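Local coordinates for putative transcriptional regulator protein, LacI family (Rhizobium etli, PDB 3MIZ), which probably binds cis-regulatory DNA and controls transcription, most likely as a repressor of the LacI family whose core resembles periplasmic binding proteins, at residues T237-L242 with L246-L251; F232-T237 with K283-S288; L221-P224 with S228-G231; I201-D206 with I210-A215; Q117-L122 with L150-R155. All coordinates share one frame; numbering follows the deposited sequence.

How the contacts relate
The five contacts lie in one lobe of the periplasmic-binding-protein-like core. Contacts 1 and 2 almost coincide, their centres about 4 Å apart, and share Thr237; contact 1 is nested inside the loop that contact 2 closes. Contacts 3 and 4 have centres about 8 Å apart and use neighbouring strands, 228-230 and 200-203, joined by a probable backbone hydrogen bond from Ser203 N to Val230 O. Asp206 of contact 4 links this group to the first, through Thr248 OG1 of contact 1 and Phe235 N of contact 2. The centres of contacts 5 and 2 are about 15 Å apart, and they touch through Leu122 and Leu284. Contacts 1, 2 and 4 touch the second subunit.

Contact 1 (T237-L242 with L246-L251); sequences TVTMAL and LTTAAL
The backbones of Thr239 and Leu246 come within 5.0 Å at their CA atoms, and a weak but nearly straight hydrogen bond (168°) runs from Leu246 N to Thr239 O over 3.4 Å. Around this bond the side chains make a small apolar cluster. Leu246 turns CG anti to its backbone N (chi1 -172°), and its branch CD2 then serves two partners: CD1 of Leu242 at 4.0 Å, the two leucines lying side by side and pointing the same way, and CG2 of Thr239 at 4.1 Å, which it meets nearly at right angles. The methyl of Thr239 also touches that of Thr248, CG2 to CG2 at 4.2 Å, again with the side chains crossed. The contact thus folds a short helix, 236-239, back against the chain that enters strand 248-250, an outer strand, within this chain, of the small mixed sheet it forms with 277-285 and 110-113. Both threonines face each other with their methyls while their hydroxyls are bonded to aspartates, Thr239 OG1 to Asp234 OD1 and Thr248 OG1 to Asp206 OD1, which should hold each side chain's chi1 and so keep its CG2 turned to the other. Leu242 and Leu246 also lie against Tyr213 of helix 206-217, and Ile210 of the second subunit packs on Leu242.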
# COMPACT_ATOMS: atom_id res chain seq x y z
N THR A 237 3.15 6.93 -1.54
CA THR A 237 3.66 6.62 -0.21
C THR A 237 5.19 6.80 -0.16
O THR A 237 5.75 7.29 0.82
CB THR A 237 3.32 5.16 0.15
OG1 THR A 237 1.89 5.03 0.27
CG2 THR A 237 3.98 4.75 1.46
N VAL A 238 5.84 6.44 -1.25
CA VAL A 238 7.29 6.55 -1.34
C VAL A 238 7.81 7.84 -1.96
O VAL A 238 8.58 8.56 -1.33
CB VAL A 238 7.85 5.36 -2.14
CG1 VAL A 238 9.37 5.48 -2.28
CG2 VAL A 238 7.46 4.06 -1.46
N THR A 239 7.39 8.15 -3.18
CA THR A 239 7.91 9.33 -3.87
C THR A 239 7.94 10.63 -3.09
O THR A 239 8.88 11.42 -3.23
CB THR A 239 7.18 9.56 -5.22
OG1 THR A 239 5.79 9.82 -4.99
CG2 THR A 239 7.33 8.32 -6.10
N MSE A 240 6.92 10.85 -2.26
CA MSE A 240 6.84 12.06 -1.46
C MSE A 240 7.41 11.91 -0.05
O MSE A 240 7.36 12.84 0.76
CB MSE A 240 5.40 12.54 -1.39
CG MSE A 240 4.86 12.99 -2.73
SE MSE A 240 3.07 13.64 -2.58
CE MSE A 240 3.47 15.50 -2.20
N ALA A 241 7.95 10.73 0.25
CA ALA A 241 8.57 10.47 1.55
C ALA A 241 10.06 10.70 1.38
O ALA A 241 10.71 11.32 2.23
CB ALA A 241 8.31 9.02 1.98
N LEU A 242 10.61 10.21 0.28
CA LEU A 242 12.03 10.38 0.01
C LEU A 242 12.33 11.85 -0.22
O LEU A 242 11.52 12.60 -0.79
CB LEU A 242 12.44 9.58 -1.23
CG LEU A 242 12.15 8.07 -1.20
CD1 LEU A 242 12.50 7.46 -2.55
CD2 LEU A 242 12.93 7.41 -0.08
N LEU A 246 11.39 12.24 -5.33
CA LEU A 246 11.76 11.34 -6.43
C LEU A 246 11.15 11.60 -7.81
O LEU A 246 9.92 11.60 -7.97
CB LEU A 246 11.45 9.90 -6.02
CG LEU A 246 11.91 8.76 -6.93
CD1 LEU A 246 13.44 8.70 -6.96
CD2 LEU A 246 11.35 7.45 -6.41
N THR A 247 12.01 11.79 -8.80
CA THR A 247 11.55 11.99 -10.17
C THR A 247 11.21 10.59 -10.67
O THR A 247 12.00 9.66 -10.51
CB THR A 247 12.65 12.64 -11.01
OG1 THR A 247 12.80 14.01 -10.58
CG2 THR A 247 12.30 12.60 -12.49
N THR A 248 10.04 10.43 -11.27
CA THR A 248 9.61 9.09 -11.68
C THR A 248 8.68 9.11 -12.88
O THR A 248 8.45 10.15 -13.50
CB THR A 248 8.90 8.41 -10.46
OG1 THR A 248 8.66 7.02 -10.72
CG2 THR A 248 7.57 9.10 -10.18
N ALA A 249 8.16 7.93 -13.22
CA ALA A 249 7.21 7.77 -14.32
C ALA A 249 5.95 7.26 -13.63
O ALA A 249 5.97 6.22 -12.98
CB ALA A 249 7.73 6.75 -15.33
N ALA A 250 4.86 8.00 -13.77
CA ALA A 250 3.63 7.62 -13.10
C ALA A 250 2.80 6.61 -13.88
O ALA A 250 2.45 6.84 -15.03
CB ALA A 250 2.79 8.85 -12.82
N LEU A 251 2.49 5.49 -13.24
CA LEU A 251 1.64 4.51 -13.89
C LEU A 251 0.28 5.19 -13.78
O LEU A 251 -0.10 5.63 -12.69
CB LEU A 251 1.65 3.19 -13.12
CG LEU A 251 2.85 2.26 -13.30
CD1 LEU A 251 2.76 1.11 -12.30
CD2 LEU A 251 2.89 1.72 -14.73

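Contact 2 (F232-T237 with K283-S288)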
# COMPACT_ATOMS: atom_id res chain seq x y z
N PHE A 232 10.03 4.49 -10.67
CA PHE A 232 8.95 4.15 -11.58
C PHE A 232 7.71 3.75 -10.79
O PHE A 232 7.81 3.02 -9.80
CB PHE A 232 9.37 2.99 -12.50
CG PHE A 232 8.67 2.98 -13.83
CD1 PHE A 232 7.29 2.81 -13.90
CD2 PHE A 232 9.39 3.17 -15.01
CE1 PHE A 232 6.63 2.81 -15.13
CE2 PHE A 232 8.74 3.17 -16.25
CZ PHE A 232 7.35 2.99 -16.31
N ASP A 233 6.56 4.25 -11.26
CA ASP A 233 5.22 3.99 -10.70
C ASP A 233 4.50 5.22 -10.13
O ASP A 233 3.29 5.37 -10.26
CB ASP A 233 5.25 2.97 -9.56
CG ASP A 233 5.61 1.57 -10.00
OD1 ASP A 233 5.84 1.32 -11.20
OD2 ASP A 233 5.69 0.71 -9.10
N ASP A 234 5.29 6.08 -9.49
CA ASP A 234 4.82 7.25 -8.74
C ASP A 234 3.93 6.73 -7.62
O ASP A 234 2.76 7.09 -7.49
CB ASP A 234 4.06 8.29 -9.55
CG ASP A 234 3.88 9.61 -8.77
OD1 ASP A 234 4.77 9.93 -7.94
OD2 ASP A 234 2.87 10.32 -8.96
N PHE A 235 4.51 5.82 -6.83
CA PHE A 235 3.85 5.23 -5.67
C PHE A 235 3.98 6.34 -4.63
O PHE A 235 5.02 6.47 -3.99
CB PHE A 235 4.61 3.97 -5.25
CG PHE A 235 4.06 3.29 -4.02
CD1 PHE A 235 2.70 3.32 -3.72
CD2 PHE A 235 4.91 2.57 -3.18
CE1 PHE A 235 2.20 2.64 -2.61
CE2 PHE A 235 4.41 1.88 -2.07
CZ PHE A 235 3.05 1.92 -1.78
N ARG A 236 2.91 7.13 -4.48
CA ARG A 236 2.88 8.27 -3.56
C ARG A 236 3.48 8.05 -2.17
O ARG A 236 4.22 8.90 -1.67
CB ARG A 236 1.44 8.79 -3.40
CG ARG A 236 0.67 9.00 -4.69
CD ARG A 236 0.00 7.71 -5.15
NE ARG A 236 -1.18 7.97 -5.98
CZ ARG A 236 -1.13 8.48 -7.21
NH1 ARG A 236 0.03 8.78 -7.77
NH2 ARG A 236 -2.26 8.69 -7.88
N THR A 237 3.15 6.93 -1.54
CA THR A 237 3.66 6.62 -0.21
C THR A 237 5.19 6.80 -0.16
O THR A 237 5.75 7.29 0.82
CB THR A 237 3.32 5.16 0.15
OG1 THR A 237 1.89 5.03 0.27
CG2 THR A 237 3.98 4.75 1.46
N LYS A 283 3.11 9.19 -17.37
CA LYS A 283 3.58 10.57 -17.30
C LYS A 283 4.88 10.72 -16.52
O LYS A 283 4.99 10.23 -15.40
CB LYS A 283 2.51 11.46 -16.65
CG LYS A 283 1.23 11.59 -17.46
CD LYS A 283 0.19 12.42 -16.71
CE LYS A 283 -1.07 12.61 -17.53
NZ LYS A 283 -2.13 13.34 -16.78
N LEU A 284 5.86 11.37 -17.12
CA LEU A 284 7.12 11.59 -16.43
C LEU A 284 6.85 12.70 -15.41
O LEU A 284 6.39 13.78 -15.77
CB LEU A 284 8.20 12.03 -17.41
CG LEU A 284 9.59 12.36 -16.86
CD1 LEU A 284 9.98 11.38 -15.78
CD2 LEU A 284 10.59 12.33 -18.01
N VAL A 285 7.09 12.40 -14.14
CA VAL A 285 6.87 13.37 -13.07
C VAL A 285 8.22 13.88 -12.62
O VAL A 285 8.96 13.19 -11.92
CB VAL A 285 6.15 12.73 -11.86
CG1 VAL A 285 5.91 13.77 -10.77
CG2 VAL A 285 4.83 12.11 -12.31
N GLU A 286 8.55 15.10 -13.04
CA GLU A 286 9.84 15.68 -12.69
C GLU A 286 9.84 16.31 -11.31
O GLU A 286 9.05 17.22 -11.02
CB GLU A 286 10.25 16.71 -13.74
CG GLU A 286 11.58 17.37 -13.45
CD GLU A 286 12.17 18.05 -14.66
OE1 GLU A 286 11.39 18.57 -15.48
OE2 GLU A 286 13.41 18.06 -14.78
N ARG A 287 10.70 15.79 -10.45
CA ARG A 287 10.82 16.31 -9.09
C ARG A 287 12.27 16.80 -8.93
O ARG A 287 12.75 17.52 -9.80
CB ARG A 287 10.43 15.22 -8.08
CG ARG A 287 8.95 14.78 -8.22
CD ARG A 287 8.32 14.29 -6.91
NE ARG A 287 6.87 14.10 -7.00
CZ ARG A 287 6.27 12.97 -7.41
NH1 ARG A 287 6.99 11.93 -7.78
NH2 ARG A 287 4.94 12.89 -7.44
N SER A 288 12.97 16.44 -7.86
CA SER A 288 14.34 16.95 -7.71
C SER A 288 15.45 15.95 -7.36
O SER A 288 16.52 16.35 -6.88
CB SER A 288 14.34 18.09 -6.68
OG SER A 288 13.76 17.66 -5.46
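Asp234 and Arg287 meet in a salt bridge in which a single carboxylate oxygen takes both terminal nitrogens of the guanidinium. From CB of Arg287 the chain leaves with CG anti to the carbonyl carbon (chi1 -63°) and runs extended from CG to NE, reaching across to Asp234 in the loop before helix 236-239. At its end CZ lies 3.4 Å from Asp234 OD1, and NH1 and NH2 each donate to that oxygen over 3.0 Å, both bent to about 145°. The carboxylate lies at the edge of the guanidinium, OD1 close to its plane, and the two flat groups are inclined by 32°; both donors come to OD1 from the same face of the carboxylate. CG1 of Val285 sits over the centre of the guanidinium, 3.4 Å above its plane, so that strand 277-285 supports the charged group from one face. The bridge ties the chain just beyond this strand to the loop after strand 228-230, within the periplasmic-binding-protein-like core. NH1 also donates to Leu246 O. The other oxygen, Asp234 OD2, approaches CG2 of Val285 at 4.3 Å and forms a second, longer salt bridge with NH1 of Arg236 at 3.4 Å, making a three-residue network; Arg236 has a second carboxylate partner in Asp31. With Asp234 replaced by an alanine, two arginines would probably lose their shared counter-charge and Thr239 OG1 its acceptor.

Contact 3 (L221-P224 with S228-G231)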
# COMPACT_ATOMS: atom_id res chain seq x y z
N LEU A 221 27.33 9.86 -0.20
CA LEU A 221 26.95 10.50 -1.45
C LEU A 221 25.68 11.32 -1.28
O LEU A 221 24.76 10.91 -0.57
CB LEU A 221 26.75 9.45 -2.55
CG LEU A 221 27.99 8.64 -2.93
CD1 LEU A 221 27.63 7.54 -3.91
CD2 LEU A 221 29.03 9.58 -3.54
N ARG A 222 25.64 12.49 -1.91
CA ARG A 222 24.48 13.38 -1.86
C ARG A 222 23.66 13.04 -3.09
O ARG A 222 24.22 12.87 -4.18
CB ARG A 222 24.92 14.84 -1.90
CG ARG A 222 25.94 15.19 -0.83
CD ARG A 222 26.43 16.63 -0.95
NE ARG A 222 27.44 16.94 0.06
CZ ARG A 222 27.97 18.14 0.25
NH1 ARG A 222 27.60 19.17 -0.51
NH2 ARG A 222 28.88 18.32 1.21
N ILE A 223 22.35 12.94 -2.94
CA ILE A 223 21.53 12.55 -4.08
C ILE A 223 21.75 13.35 -5.37
O ILE A 223 22.69 13.07 -6.10
CB ILE A 223 20.04 12.48 -3.71
CG1 ILE A 223 19.85 11.60 -2.47
CG2 ILE A 223 19.24 11.91 -4.88
CD1 ILE A 223 20.35 10.16 -2.64
N PRO A 224 20.92 14.37 -5.65
CA PRO A 224 21.25 15.03 -6.92
C PRO A 224 22.73 15.35 -7.15
O PRO A 224 23.29 14.99 -8.18
CB PRO A 224 20.36 16.27 -6.89
CG PRO A 224 20.27 16.59 -5.44
CD PRO A 224 20.06 15.23 -4.81
N SER A 228 22.29 10.91 -9.34
CA SER A 228 20.88 11.14 -9.62
C SER A 228 20.15 9.80 -9.48
O SER A 228 20.72 8.75 -9.75
CB SER A 228 20.68 11.67 -11.03
OG SER A 228 21.19 12.99 -11.18
N ILE A 229 18.89 9.85 -9.05
CA ILE A 229 18.11 8.63 -8.90
C ILE A 229 16.70 8.88 -9.40
O ILE A 229 16.10 9.90 -9.07
CB ILE A 229 18.05 8.17 -7.42
CG1 ILE A 229 19.47 7.88 -6.91
CG2 ILE A 229 17.17 6.92 -7.30
CD1 ILE A 229 19.53 7.55 -5.43
N VAL A 230 16.18 7.97 -10.23
CA VAL A 230 14.81 8.10 -10.73
C VAL A 230 14.13 6.76 -10.44
O VAL A 230 14.79 5.73 -10.34
CB VAL A 230 14.76 8.43 -12.25
CG1 VAL A 230 15.44 9.79 -12.51
CG2 VAL A 230 15.45 7.33 -13.07
N GLY A 231 12.81 6.78 -10.27
CA GLY A 231 12.11 5.53 -9.99
C GLY A 231 11.07 5.22 -11.05
O GLY A 231 11.22 5.62 -12.20
O HOH W 1 23.56 13.86 -10.45
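A water joins Pro224 to Ser228, donating to the carbonyl Pro224 O over 2.6 Å and pairing with Ser228 OG at the same distance of 2.6 Å. The two protein oxygens themselves stand 4.2 Å apart, Pro224 O to Ser228 OG, so the water spans a gap that they do not close directly. Ser228 OG is held by a further group, the backbone N of Ala291.

The apolar half of the contact rests on two isoleucines that cross obliquely and touch through their terminal methyls, Ile223 CD1 to Ile229 CD1 at 3.9 Å. Both put CG1 beside their own backbone N, but Ile223 bends at its second torsion (chi2 -59°) where Ile229 runs on extended. Tyr213 packs against both isoleucines, and Ile212 adds to the cover of Ile229. The contact thus closes the tight connection from the short helix 223-226 into strand 228-230, an outer strand of its sheet within the chain, beside strand 200-203 and against helix 206-217.

Contact 4 (I201-D206 with I210-A215)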
# COMPACT_ATOMS: atom_id res chain seq x y z
N ILE A 201 21.25 6.40 -11.40
CA ILE A 201 20.78 5.03 -11.20
C ILE A 201 19.27 5.03 -11.35
O ILE A 201 18.56 5.83 -10.73
CB ILE A 201 21.14 4.46 -9.80
CG1 ILE A 201 22.65 4.24 -9.70
CG2 ILE A 201 20.44 3.09 -9.59
CD1 ILE A 201 23.12 3.73 -8.34
N MSE A 202 18.79 4.13 -12.19
CA MSE A 202 17.36 4.02 -12.42
C MSE A 202 16.91 2.84 -11.60
O MSE A 202 17.46 1.74 -11.73
CB MSE A 202 17.06 3.77 -13.90
CG MSE A 202 17.33 4.97 -14.78
SE MSE A 202 16.73 4.65 -16.58
CE MSE A 202 14.84 4.84 -16.32
N SER A 203 15.92 3.07 -10.75
CA SER A 203 15.38 2.03 -9.90
C SER A 203 14.23 1.31 -10.60
O SER A 203 13.37 1.95 -11.22
CB SER A 203 14.88 2.65 -8.58
OG SER A 203 14.38 1.65 -7.71
N GLY A 204 14.22 -0.02 -10.48
CA GLY A 204 13.17 -0.81 -11.10
C GLY A 204 11.83 -0.16 -10.84
O GLY A 204 11.01 -0.05 -11.75
N ASN A 205 11.60 0.25 -9.60
CA ASN A 205 10.38 0.96 -9.22
C ASN A 205 10.64 1.86 -8.01
O ASN A 205 11.74 1.83 -7.42
CB ASN A 205 9.21 -0.00 -8.95
CG ASN A 205 9.41 -0.86 -7.70
OD1 ASN A 205 10.34 -0.65 -6.93
ND2 ASN A 205 8.52 -1.83 -7.52
N ASP A 206 9.65 2.65 -7.63
CA ASP A 206 9.81 3.57 -6.51
C ASP A 206 10.11 2.89 -5.18
O ASP A 206 10.94 3.37 -4.41
CB ASP A 206 8.56 4.44 -6.35
CG ASP A 206 8.26 5.27 -7.59
OD1 ASP A 206 9.21 5.62 -8.31
OD2 ASP A 206 7.08 5.59 -7.82
N ILE A 210 13.87 3.38 -2.16
CA ILE A 210 14.13 3.62 -0.75
C ILE A 210 15.50 3.04 -0.38
O ILE A 210 16.30 3.71 0.27
CB ILE A 210 13.07 2.97 0.16
CG1 ILE A 210 11.70 3.60 -0.08
CG2 ILE A 210 13.47 3.17 1.63
CD1 ILE A 210 10.55 2.83 0.58
N GLN A 211 15.76 1.81 -0.79
CA GLN A 211 17.03 1.15 -0.48
C GLN A 211 18.23 1.76 -1.18
O GLN A 211 19.34 1.76 -0.64
CB GLN A 211 16.95 -0.34 -0.81
CG GLN A 211 15.92 -1.08 0.04
CD GLN A 211 15.95 -2.57 -0.18
OE1 GLN A 211 16.97 -3.23 0.05
NE2 GLN A 211 14.82 -3.12 -0.62
N ILE A 212 18.01 2.28 -2.39
CA ILE A 212 19.08 2.91 -3.17
C ILE A 212 19.44 4.28 -2.55
O ILE A 212 20.60 4.68 -2.56
CB ILE A 212 18.65 3.08 -4.65
CG1 ILE A 212 18.29 1.71 -5.24
CG2 ILE A 212 19.78 3.70 -5.46
CD1 ILE A 212 17.70 1.74 -6.62
N TYR A 213 18.44 4.99 -2.04
CA TYR A 213 18.71 6.28 -1.39
C TYR A 213 19.59 6.03 -0.18
O TYR A 213 20.58 6.72 0.04
CB TYR A 213 17.40 6.93 -0.92
CG TYR A 213 16.81 7.95 -1.86
CD1 TYR A 213 16.51 7.63 -3.18
CD2 TYR A 213 16.50 9.24 -1.42
CE1 TYR A 213 15.90 8.55 -4.04
CE2 TYR A 213 15.89 10.17 -2.25
CZ TYR A 213 15.59 9.82 -3.56
OH TYR A 213 14.97 10.73 -4.38
N ILE A 214 19.21 5.03 0.62
CA ILE A 214 19.95 4.70 1.83
C ILE A 214 21.35 4.19 1.49
O ILE A 214 22.32 4.54 2.17
CB ILE A 214 19.18 3.67 2.68
CG1 ILE A 214 17.83 4.28 3.10
CG2 ILE A 214 19.99 3.28 3.92
CD1 ILE A 214 17.00 3.40 3.99
N ALA A 215 21.45 3.38 0.45
CA ALA A 215 22.75 2.86 0.03
C ALA A 215 23.68 4.02 -0.32
O ALA A 215 24.84 4.05 0.09
CB ALA A 215 22.57 1.94 -1.17
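Ile212 carries CG1 anti to its carbonyl carbon (chi1 -58°) and continues extended, which drives its CD1 methyl from helix 206-217 onto Ser203 at the end of strand 200-203. Ser203 in turn places OG anti to its backbone N (chi1 -179°). The methyl therefore comes against the serine side chain along its length, 3.5 Å from Ser203 OG and 3.6 Å from Ser203 CB. The other branch of Ile212 meets the strand two residues earlier, its CG2 lying 4.2 Å from CG2 of Ile201, so that one isoleucine spans both strand residues that point toward the helix, Ile201 and Ser203. Met191 and Leu192 of helix 184-192 also lie against Ile201.

Ser203 OG spends its proton on the carbonyl of the turn, donating to Asn205 O over 2.7 Å from 21° outside the carbonyl plane. That bond draws together the turn between strand and helix, where Asn205 occupies the N-cap and its OD1 accepts from Met208 N. This is the beta-to-alpha step of a Rossmann-like alternation, the helix returning over the strand it follows. Were Ser203 an alanine, Asn205 O would be likely to lose this donor, the turn to become freer to shift, and Ile212 CD1 to lose the oxygen it packs against. The proton of the buried hydroxyl is satisfied by the turn, which is consistent with its lying beside a methyl group, and the remaining grip of helix on strand is apolar.

Contact 5 (Q117-L122 with L150-R155); sequences QGARDL and LDAFRR
Ala119 and Ala152 touch methyl to methyl, CB to CB at 3.6 Å, at the point where the two helices come together. The methyl of Ala152 also rests against the backbone of the other helix, 3.7 Å from Arg120 N, and reaches Arg120 CB at 4.4 Å. With such small residues facing each other the helix backbones can approach closely: the CA atoms of Arg120 and Ala152 are 5.1 Å apart. Arg120 contributes the base of its side chain here, and its far end leads away from helix 144-160, folding back so that one face of the guanidinium lies over Gln117 CA, 3.7 Å above the plane and toward the rim.

One shell further out, Gln117 and Asp121 are joined along their helix by a bond from Gln117 NE2 to Asp121 OD2 of 2.7 Å and 167°. The donor meets the oxygen from above the carboxylate plane, while the acceptor lies in the plane of the amide. The amide's OE1 accepts from Cys282 N, linking helix 115-127 to strand 277-285. On helix 144-160, Phe153 packs against Thr123 of helix 115-127 and against strands 134-138 and 167-174, and Tyr116 covers Ala152. Close alanine-mediated packing of this kind joins two neighbouring helices that flank the parallel strands of the alpha/beta lobe, as in periplasmic-binding-protein-like folds.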
# COMPACT_ATOMS: atom_id res chain seq x y z
N GLN A 117 7.20 2.76 -22.92
CA GLN A 117 7.27 4.18 -23.20
C GLN A 117 7.76 4.95 -21.98
O GLN A 117 8.62 5.83 -22.10
CB GLN A 117 5.89 4.69 -23.64
CG GLN A 117 5.70 6.21 -23.55
CD GLN A 117 5.19 6.64 -22.19
OE1 GLN A 117 4.28 6.03 -21.64
NE2 GLN A 117 5.78 7.70 -21.64
N GLY A 118 7.22 4.61 -20.81
CA GLY A 118 7.62 5.29 -19.59
C GLY A 118 9.11 5.15 -19.31
O GLY A 118 9.77 6.14 -18.98
N ALA A 119 9.64 3.94 -19.44
CA ALA A 119 11.06 3.70 -19.18
C ALA A 119 11.91 4.39 -20.25
O ALA A 119 13.01 4.86 -19.97
CB ALA A 119 11.36 2.21 -19.15
N ARG A 120 11.38 4.43 -21.47
CA ARG A 120 12.08 5.07 -22.57
C ARG A 120 12.23 6.56 -22.27
O ARG A 120 13.32 7.11 -22.39
CB ARG A 120 11.29 4.89 -23.88
CG ARG A 120 11.80 5.73 -25.05
CD ARG A 120 11.06 5.41 -26.36
NE ARG A 120 9.67 5.87 -26.40
CZ ARG A 120 8.62 5.07 -26.65
NH1 ARG A 120 8.82 3.77 -26.85
NH2 ARG A 120 7.39 5.56 -26.71
N ASP A 121 11.14 7.21 -21.89
CA ASP A 121 11.17 8.64 -21.62
C ASP A 121 12.01 9.00 -20.40
O ASP A 121 12.64 10.06 -20.36
CB ASP A 121 9.75 9.17 -21.43
CG ASP A 121 8.97 9.18 -22.73
OD1 ASP A 121 9.61 9.14 -23.80
OD2 ASP A 121 7.73 9.23 -22.68
N LEU A 122 12.04 8.11 -19.42
CA LEU A 122 12.81 8.33 -18.21
C LEU A 122 14.29 8.18 -18.53
O LEU A 122 15.13 8.92 -18.01
CB LEU A 122 12.37 7.32 -17.14
CG LEU A 122 12.56 7.63 -15.66
CD1 LEU A 122 12.17 9.06 -15.34
CD2 LEU A 122 11.72 6.65 -14.86
N LEU A 150 13.09 -2.72 -18.71
CA LEU A 150 14.50 -3.02 -18.96
C LEU A 150 14.76 -3.04 -20.46
O LEU A 150 15.80 -2.57 -20.93
CB LEU A 150 14.88 -4.37 -18.34
CG LEU A 150 16.30 -4.86 -18.64
CD1 LEU A 150 17.34 -3.88 -18.08
CD2 LEU A 150 16.48 -6.24 -18.04
N ASP A 151 13.81 -3.57 -21.22
CA ASP A 151 13.96 -3.61 -22.68
C ASP A 151 14.12 -2.18 -23.18
O ASP A 151 14.93 -1.90 -24.07
CB ASP A 151 12.74 -4.22 -23.36
CG ASP A 151 12.63 -5.73 -23.17
OD1 ASP A 151 13.65 -6.39 -22.88
OD2 ASP A 151 11.51 -6.24 -23.35
N ALA A 152 13.33 -1.27 -22.61
CA ALA A 152 13.34 0.13 -23.01
C ALA A 152 14.67 0.78 -22.66
O ALA A 152 15.24 1.51 -23.46
CB ALA A 152 12.21 0.89 -22.34
N PHE A 153 15.15 0.51 -21.46
CA PHE A 153 16.42 1.08 -21.01
C PHE A 153 17.54 0.65 -21.95
O PHE A 153 18.35 1.47 -22.38
CB PHE A 153 16.72 0.60 -19.58
CG PHE A 153 18.05 1.06 -19.05
CD1 PHE A 153 18.31 2.42 -18.87
CD2 PHE A 153 19.03 0.14 -18.72
CE1 PHE A 153 19.54 2.85 -18.37
CE2 PHE A 153 20.26 0.56 -18.22
CZ PHE A 153 20.52 1.92 -18.04
N ARG A 154 17.57 -0.64 -22.27
CA ARG A 154 18.60 -1.18 -23.15
C ARG A 154 18.61 -0.54 -24.54
O ARG A 154 19.66 -0.10 -25.00
CB ARG A 154 18.45 -2.70 -23.30
CG ARG A 154 18.88 -3.51 -22.09
CD ARG A 154 18.62 -4.99 -22.35
NE ARG A 154 18.90 -5.82 -21.18
CZ ARG A 154 20.12 -6.09 -20.72
NH1 ARG A 154 21.19 -5.58 -21.32
NH2 ARG A 154 20.27 -6.86 -19.65
N ARG A 155 17.47 -0.49 -25.21
CA ARG A 155 17.45 0.10 -26.55
C ARG A 155 17.57 1.62 -26.58
O ARG A 155 18.23 2.17 -27.47
CB ARG A 155 16.18 -0.28 -27.32
CG ARG A 155 16.18 0.30 -28.74
CD ARG A 155 14.90 0.02 -29.50
NE ARG A 155 14.82 0.75 -30.76
CZ ARG A 155 15.61 0.55 -31.81
NH1 ARG A 155 16.57 -0.36 -31.77
NH2 ARG A 155 15.43 1.26 -32.92